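Local coordinates for disulfide isomerase DsbG N-terminal domain-containing protein (Helicobacter pylori, PDB 3TDG), which is probably a periplasmic thiol-disulfide oxidoreductase of the Dsb family, with a thioredoxin fold and reductase activity, at residues Q102-A105 with E106-K110; E235-R238 with T239-E242; E242-T245 with K246-E250. All coordinates share one frame; numbering follows the deposited sequence.

Contact 1: residues Q102-A105 with E106-K110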
loop_
_atom_site.group_PDB
_atom_site.type_symbol
_atom_site.label_atom_id
_atom_site.label_comp_id
_atom_site.label_asym_id
_atom_site.label_seq_id
_atom_site.Cartn_x
_atom_site.Cartn_y
_atom_site.Cartn_z
ATOM N N GLN A 102 -1.100 -16.437 -22.998
ATOM C CA GLN A 102 -1.086 -17.552 -22.066
ATOM C C GLN A 102 0.305 -17.764 -21.452
ATOM O O GLN A 102 0.427 -17.910 -20.232
ATOM C CB GLN A 102 -1.561 -18.839 -22.746
ATOM C CG GLN A 102 -0.992 -20.090 -22.099
ATOM C CD GLN A 102 -1.765 -21.340 -22.417
ATOM O OE1 GLN A 102 -1.865 -21.757 -23.586
ATOM N NE2 GLN A 102 -2.314 -21.966 -21.375
ATOM N N LEU A 103 1.331 -17.815 -22.305
ATOM C CA LEU A 103 2.717 -17.953 -21.843
ATOM C C LEU A 103 3.053 -16.901 -20.781
ATOM O O LEU A 103 3.556 -17.239 -19.709
ATOM C CB LEU A 103 3.702 -17.841 -23.001
ATOM C CG LEU A 103 5.194 -17.830 -22.591
ATOM C CD1 LEU A 103 5.620 -19.138 -21.944
ATOM C CD2 LEU A 103 6.058 -17.536 -23.810
ATOM N N VAL A 104 2.750 -15.642 -21.093
ATOM C CA VAL A 104 2.988 -14.514 -20.207
ATOM C C VAL A 104 2.197 -14.661 -18.896
ATOM O O VAL A 104 2.748 -14.438 -17.819
ATOM C CB VAL A 104 2.710 -13.156 -20.933
ATOM C CG1 VAL A 104 2.712 -11.956 -19.961
ATOM C CG2 VAL A 104 3.742 -12.935 -22.048
ATOM N N ALA A 105 0.928 -15.071 -18.995
ATOM C CA ALA A 105 0.091 -15.286 -17.826
ATOM C C ALA A 105 0.664 -16.347 -16.897
ATOM O O ALA A 105 0.747 -16.124 -15.682
ATOM C CB ALA A 105 -1.358 -15.641 -18.232
ATOM N N GLU A 106 1.040 -17.489 -17.468
ATOM C CA GLU A 106 1.678 -18.580 -16.724
ATOM C C GLU A 106 2.989 -18.126 -16.070
ATOM O O GLU A 106 3.289 -18.485 -14.931
ATOM C CB GLU A 106 1.991 -19.760 -17.657
ATOM C CG GLU A 106 0.773 -20.591 -18.069
ATOM C CD GLU A 106 0.986 -21.432 -19.330
ATOM O OE1 GLU A 106 0.067 -22.224 -19.666
ATOM O OE2 GLU A 106 2.045 -21.300 -19.994
ATOM N N THR A 107 3.771 -17.367 -16.835
ATOM C CA THR A 107 5.059 -16.880 -16.381
ATOM C C THR A 107 4.864 -15.900 -15.228
ATOM O O THR A 107 5.401 -16.136 -14.152
ATOM C CB THR A 107 5.841 -16.281 -17.533
ATOM O OG1 THR A 107 6.044 -17.315 -18.514
ATOM C CG2 THR A 107 7.188 -15.754 -17.060
ATOM N N ASN A 108 4.076 -14.845 -15.441
ATOM C CA ASN A 108 3.750 -13.908 -14.372
ATOM C C ASN A 108 3.289 -14.613 -13.089
ATOM O O ASN A 108 3.814 -14.342 -12.019
ATOM C CB ASN A 108 2.731 -12.853 -14.827
ATOM C CG ASN A 108 3.336 -11.842 -15.806
ATOM O OD1 ASN A 108 4.549 -11.829 -16.033
ATOM N ND2 ASN A 108 2.492 -11.006 -16.402
ATOM N N GLN A 109 2.338 -15.536 -13.205
ATOM C CA GLN A 109 1.810 -16.233 -12.041
ATOM C C GLN A 109 2.855 -17.112 -11.337
ATOM O O GLN A 109 2.891 -17.158 -10.113
ATOM C CB GLN A 109 0.577 -17.048 -12.433
ATOM C CG GLN A 109 -0.641 -16.137 -12.684
ATOM C CD GLN A 109 -1.758 -16.823 -13.449
ATOM O OE1 GLN A 109 -2.182 -16.353 -14.509
ATOM N NE2 GLN A 109 -2.228 -17.943 -12.928
ATOM N N LYS A 110 3.688 -17.796 -12.112
ATOM C CA LYS A 110 4.768 -18.625 -11.562
ATOM C C LYS A 110 5.784 -17.772 -10.758
ATOM O O LYS A 110 6.063 -18.079 -9.603
ATOM C CB LYS A 110 5.462 -19.404 -12.688
ATOM C CG LYS A 110 6.653 -20.233 -12.239
ATOM C CD LYS A 110 7.237 -21.048 -13.392
ATOM C CE LYS A 110 7.917 -20.145 -14.423
ATOM N NZ LYS A 110 8.603 -21.004 -15.413
#
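Thr107 and Leu103 meet one turn apart, where the threonine hydroxyl folds back onto the main chain: OG1 of Thr107 gives a 2.8 Å hydrogen bond to Leu103 O. With OG1 beside its own backbone nitrogen (chi1 -61°), the hydroxyl is turned toward the preceding turn. Leu103 O therefore has two donors from a single residue, for Thr107 N also binds it at 2.9 Å, and the hydroxyl comes from well above the carbonyl plane. The side chains touch as well, CD1 of Leu103 lying 3.9 Å from OG1 of Thr107 as both run the same way. Val104 and Asn108 also lie side by side, CG1 of Val104 3.7 Å from ND2 of Asn108. On the exposed side, the side chains of Gln102 and Glu106 lie across each other, NE2 of Gln102 2.9 Å from OE1 of Glu106; the amide and carboxylate planes are 36° apart. Regular i to i+4 backbone bonds set this spacing, among them Asn108 N to Val104 O at 2.8 Å. Further out, Met63, Val65 and Pro76 cover Thr107, while Leu89 packs on Val104. Asn108 ND2 makes a weak hydrogen bond to Ser90 O, but its buried OD1 has no partner in the model. One side of the helix thus lies on the antiparallel sheet of the DsbG-type N-terminal domain and the other faces outward, the amphipathic pattern of a helix packed on a sheet.

Contact 2: residues E235-R238 with T239-E242; sequences EDLR and TKVE
Residues 235-242 form the first two turns of helix 235-249, and each amide from Thr239 to Glu242 bonds to the carbonyl four residues back. The bond from Thr239 N to Glu235 O is long, at 3.3 Å. That from Glu242 N to Arg238 O is shorter, at 2.8 Å. Thr239 adds its hydroxyl to the first of these, OG1 lying 3.3 Å from Glu235 O and approaching from the face of the carbonyl plane opposite to that used by its own amide. Arg238 carries the side-chain contact. Its chain leaves with CG anti to the backbone nitrogen (chi1 -152°), then bends at the next two torsions, which lays the guanidinium along the helix surface between two glutamates. NH1 of Arg238 reaches OE1 of Glu242 at 3.0 Å in a salt bridge whose N-H points at the oxygen with an angle of 154°. The nitrogen stands above the carboxylate plane, and the two flat groups are turned 52° from each other. Glu242 is extended beyond CG, its side chain running alongside that of Arg238. At another part of the guanidinium edge, NH2 of Arg238 forms a salt bridge with OE1 of Glu235 at 3.0 Å, and NE forms one to Glu233. Away from this network, Lys240 sends its extended chain to Asp134, while Val241 packs against Ala194 and Gln198 of helix 188-206. With NE, NH1 and NH2 each directed to a different carboxylate, the guanidinium is restrained in its rotation, and its positive charge would be expected to offset the repulsion among the acids gathered there.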
loop_
_atom_site.group_PDB
_atom_site.type_symbol
_atom_site.label_atom_id
_atom_site.label_comp_id
_atom_site.label_asym_id
_atom_site.label_seq_id
_atom_site.Cartn_x
_atom_site.Cartn_y
_atom_site.Cartn_z
ATOM N N GLU A 235 11.193 -8.311 36.900
ATOM C CA GLU A 235 10.456 -7.259 36.188
ATOM C C GLU A 235 11.086 -6.884 34.861
ATOM O O GLU A 235 10.390 -6.762 33.847
ATOM C CB GLU A 235 10.379 -5.996 37.047
ATOM C CG GLU A 235 9.072 -5.245 36.905
ATOM C CD GLU A 235 8.012 -5.749 37.875
ATOM O OE1 GLU A 235 6.806 -5.606 37.570
ATOM O OE2 GLU A 235 8.387 -6.288 38.948
ATOM N N ASP A 236 12.401 -6.661 34.907
ATOM C CA ASP A 236 13.227 -6.347 33.744
ATOM C C ASP A 236 13.033 -7.380 32.627
ATOM O O ASP A 236 12.799 -7.022 31.467
ATOM C CB ASP A 236 14.706 -6.301 34.156
ATOM C CG ASP A 236 15.125 -7.507 35.029
ATOM O OD1 ASP A 236 14.296 -8.031 35.820
ATOM O OD2 ASP A 236 16.299 -7.936 34.931
ATOM N N LEU A 237 13.109 -8.658 32.991
ATOM C CA LEU A 237 13.016 -9.720 32.007
ATOM C C LEU A 237 11.614 -9.840 31.419
ATOM O O LEU A 237 11.480 -10.159 30.239
ATOM C CB LEU A 237 13.510 -11.048 32.577
ATOM C CG LEU A 237 15.009 -11.087 32.896
ATOM C CD1 LEU A 237 15.373 -12.389 33.532
ATOM C CD2 LEU A 237 15.890 -10.847 31.671
ATOM N N ARG A 238 10.581 -9.555 32.217
ATOM C CA ARG A 238 9.213 -9.620 31.705
ATOM C C ARG A 238 9.006 -8.605 30.590
ATOM O O ARG A 238 8.400 -8.929 29.576
ATOM C CB ARG A 238 8.142 -9.457 32.790
ATOM C CG ARG A 238 6.814 -10.174 32.425
ATOM C CD ARG A 238 5.527 -9.383 32.751
ATOM N NE ARG A 238 5.688 -8.478 33.894
ATOM C CZ ARG A 238 5.617 -7.147 33.823
ATOM N NH1 ARG A 238 5.359 -6.549 32.660
ATOM N NH2 ARG A 238 5.794 -6.411 34.918
ATOM N N THR A 239 9.535 -7.395 30.766
ATOM C CA THR A 239 9.491 -6.361 29.728
ATOM C C THR A 239 10.252 -6.772 28.456
ATOM O O THR A 239 9.772 -6.550 27.345
ATOM C CB THR A 239 10.041 -5.016 30.255
ATOM O OG1 THR A 239 9.382 -4.695 31.486
ATOM C CG2 THR A 239 9.806 -3.884 29.249
ATOM N N LYS A 240 11.433 -7.362 28.629
ATOM C CA LYS A 240 12.212 -7.899 27.517
ATOM C C LYS A 240 11.421 -8.993 26.768
ATOM O O LYS A 240 11.366 -9.003 25.526
ATOM C CB LYS A 240 13.545 -8.456 28.016
ATOM C CG LYS A 240 14.480 -8.809 26.895
ATOM C CD LYS A 240 15.676 -9.595 27.367
ATOM C CE LYS A 240 16.830 -9.366 26.397
ATOM N NZ LYS A 240 17.980 -10.275 26.624
ATOM N N VAL A 241 10.807 -9.898 27.534
ATOM C CA VAL A 241 9.889 -10.901 26.977
ATOM C C VAL A 241 8.748 -10.242 26.196
ATOM O O VAL A 241 8.467 -10.642 25.054
ATOM C CB VAL A 241 9.329 -11.856 28.072
ATOM C CG1 VAL A 241 8.123 -12.647 27.562
ATOM C CG2 VAL A 241 10.435 -12.802 28.560
ATOM N N GLU A 242 8.089 -9.254 26.808
ATOM C CA GLU A 242 6.952 -8.581 26.175
ATOM C C GLU A 242 7.346 -7.899 24.867
ATOM O O GLU A 242 6.625 -8.016 23.890
ATOM C CB GLU A 242 6.252 -7.589 27.128
ATOM C CG GLU A 242 5.460 -8.273 28.260
ATOM C CD GLU A 242 4.924 -7.301 29.325
ATOM O OE1 GLU A 242 4.108 -7.743 30.160
ATOM O OE2 GLU A 242 5.313 -6.112 29.336
#

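Contact 3: residues E242-T245 with K246-E250; sequences ENTT and KKIFE
Thr245 and Phe249 make the close-packed part of this contact, lying side by side on the buried flank of the last turns of helix 235-249. The methyl CG2 of Thr245 sits 3.8 Å from CD2 of the Phe249 ring. Thr245 O approaches the ring edge, near its plane, and is 3.2 Å from the same CD2; that carbonyl also accepts Phe249 N, at 3.2 Å. Ile248 shares the packed flank. With CG1 beside its own backbone nitrogen (chi1 -70°), its side chain folds back over the preceding turn, so that CD1 comes to 3.4 Å from Thr244 O and 4.1 Å from CG2 of Thr244. Its other branch, CG2, lies over the Phe249 ring, 3.9 Å above the plane and offset toward the rim. The threonine hydroxyls serve the preceding turn, OG1 of Thr244 binding Lys240 O and OG1 of Thr245 binding Val241 O. Toward solvent, around Asn243, Lys246 and Lys247, the grip is slacker: Lys247 N has two weak bonds, to Asn243 O and Thr244 O, each 3.3 Å long. Lys246 and Lys247 touch the preceding turn mainly through their first methylenes, CG of Lys246 resting 3.5 Å from Glu242 O. Outward from the packed flank, Val183 touches Thr245 and Ile248, Gly184 N binds the Thr245 hydroxyl, and the Trp185 ring stacks with Phe249. Pro132 and Tyr135 cover Thr244, so the helix end is packed against the segments following helix 98-129 and strand 177-182.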
loop_
_atom_site.group_PDB
_atom_site.type_symbol
_atom_site.label_atom_id
_atom_site.label_comp_id
_atom_site.label_asym_id
_atom_site.label_seq_id
_atom_site.Cartn_x
_atom_site.Cartn_y
_atom_site.Cartn_z
ATOM N N GLU A 242 8.089 -9.254 26.808
ATOM C CA GLU A 242 6.952 -8.581 26.175
ATOM C C GLU A 242 7.346 -7.899 24.867
ATOM O O GLU A 242 6.625 -8.016 23.890
ATOM C CB GLU A 242 6.252 -7.589 27.128
ATOM C CG GLU A 242 5.460 -8.273 28.260
ATOM C CD GLU A 242 4.924 -7.301 29.325
ATOM O OE1 GLU A 242 4.108 -7.743 30.160
ATOM O OE2 GLU A 242 5.313 -6.112 29.336
ATOM N N ASN A 243 8.494 -7.218 24.854
ATOM C CA ASN A 243 9.007 -6.536 23.652
ATOM C C ASN A 243 9.468 -7.494 22.564
ATOM O O ASN A 243 9.163 -7.296 21.385
ATOM C CB ASN A 243 10.166 -5.575 24.002
ATOM C CG ASN A 243 9.727 -4.408 24.903
ATOM O OD1 ASN A 243 8.538 -4.211 25.177
ATOM N ND2 ASN A 243 10.703 -3.638 25.380
ATOM N N THR A 244 10.210 -8.529 22.958
ATOM C CA THR A 244 10.678 -9.521 22.003
ATOM C C THR A 244 9.487 -10.234 21.322
ATOM O O THR A 244 9.471 -10.409 20.095
ATOM C CB THR A 244 11.629 -10.534 22.665
ATOM O OG1 THR A 244 12.674 -9.829 23.341
ATOM C CG2 THR A 244 12.264 -11.464 21.635
ATOM N N THR A 245 8.494 -10.609 22.130
ATOM C CA THR A 245 7.318 -11.342 21.673
ATOM C C THR A 245 6.485 -10.482 20.715
ATOM O O THR A 245 6.081 -10.949 19.642
ATOM C CB THR A 245 6.461 -11.814 22.877
ATOM O OG1 THR A 245 7.241 -12.702 23.690
ATOM C CG2 THR A 245 5.187 -12.544 22.431
ATOM N N LYS A 246 6.231 -9.231 21.107
ATOM C CA LYS A 246 5.487 -8.282 20.257
ATOM C C LYS A 246 6.043 -8.195 18.843
ATOM O O LYS A 246 5.271 -8.138 17.884
ATOM C CB LYS A 246 5.492 -6.874 20.858
ATOM C CG LYS A 246 4.316 -6.557 21.778
ATOM C CD LYS A 246 4.092 -5.039 21.918
ATOM C CE LYS A 246 3.882 -4.380 20.555
ATOM N NZ LYS A 246 3.108 -3.100 20.670
ATOM N N LYS A 247 7.372 -8.199 18.728
ATOM C CA LYS A 247 8.078 -7.986 17.456
ATOM C C LYS A 247 8.128 -9.237 16.577
ATOM O O LYS A 247 8.179 -9.147 15.335
ATOM C CB LYS A 247 9.506 -7.487 17.711
ATOM C CG LYS A 247 9.624 -5.973 17.970
ATOM C CD LYS A 247 11.068 -5.568 18.328
ATOM C CE LYS A 247 11.206 -4.060 18.514
ATOM N NZ LYS A 247 10.835 -3.662 19.906
ATOM N N ILE A 248 8.156 -10.400 17.224
ATOM C CA ILE A 248 8.029 -11.664 16.510
ATOM C C ILE A 248 6.659 -11.744 15.827
ATOM O O ILE A 248 6.585 -12.114 14.668
ATOM C CB ILE A 248 8.240 -12.866 17.437
ATOM C CG1 ILE A 248 9.706 -12.956 17.856
ATOM C CG2 ILE A 248 7.840 -14.172 16.740
ATOM C CD1 ILE A 248 9.906 -13.687 19.183
ATOM N N PHE A 249 5.598 -11.357 16.530
ATOM C CA PHE A 249 4.227 -11.561 16.046
ATOM C C PHE A 249 3.602 -10.347 15.346
ATOM O O PHE A 249 2.494 -10.438 14.821
ATOM C CB PHE A 249 3.310 -12.050 17.186
ATOM C CG PHE A 249 3.662 -13.424 17.692
ATOM C CD1 PHE A 249 3.200 -14.567 17.034
ATOM C CD2 PHE A 249 4.475 -13.580 18.809
ATOM C CE1 PHE A 249 3.541 -15.840 17.503
ATOM C CE2 PHE A 249 4.833 -14.852 19.278
ATOM C CZ PHE A 249 4.371 -15.981 18.626
ATOM N N GLU A 250 4.325 -9.233 15.329
ATOM C CA GLU A 250 3.859 -7.955 14.780
ATOM C C GLU A 250 3.340 -7.991 13.342
ATOM O O GLU A 250 2.270 -7.483 13.065
ATOM C CB GLU A 250 5.014 -6.963 14.825
ATOM C CG GLU A 250 4.599 -5.562 15.108
ATOM C CD GLU A 250 5.739 -4.765 15.698
ATOM O OE1 GLU A 250 6.849 -4.777 15.108
ATOM O OE2 GLU A 250 5.520 -4.147 16.766
#

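In the fold
Contacts 2 and 3 are consecutive parts of helix 235-249: they share Glu242, and their centres are 11 Å apart. Contact 2 is the more exposed, and the helix becomes better buried as it runs into contact 3. Contact 1 belongs to the other end of the elongated chain, its centre 49 Å from that of contact 2 and 38 Å from that of contact 3, across the chain's centre. Helix 98-129 spans much of that gap, leading from the N-terminal domain toward the thioredoxin-fold domain. There Cys159 and Cys162 form a CxxC pattern, consistent with a thioredoxin-type redox site. In contact 1, a hexaethylene glycol, probably from crystallisation, lies about 4 Å from the Asn108 side chain.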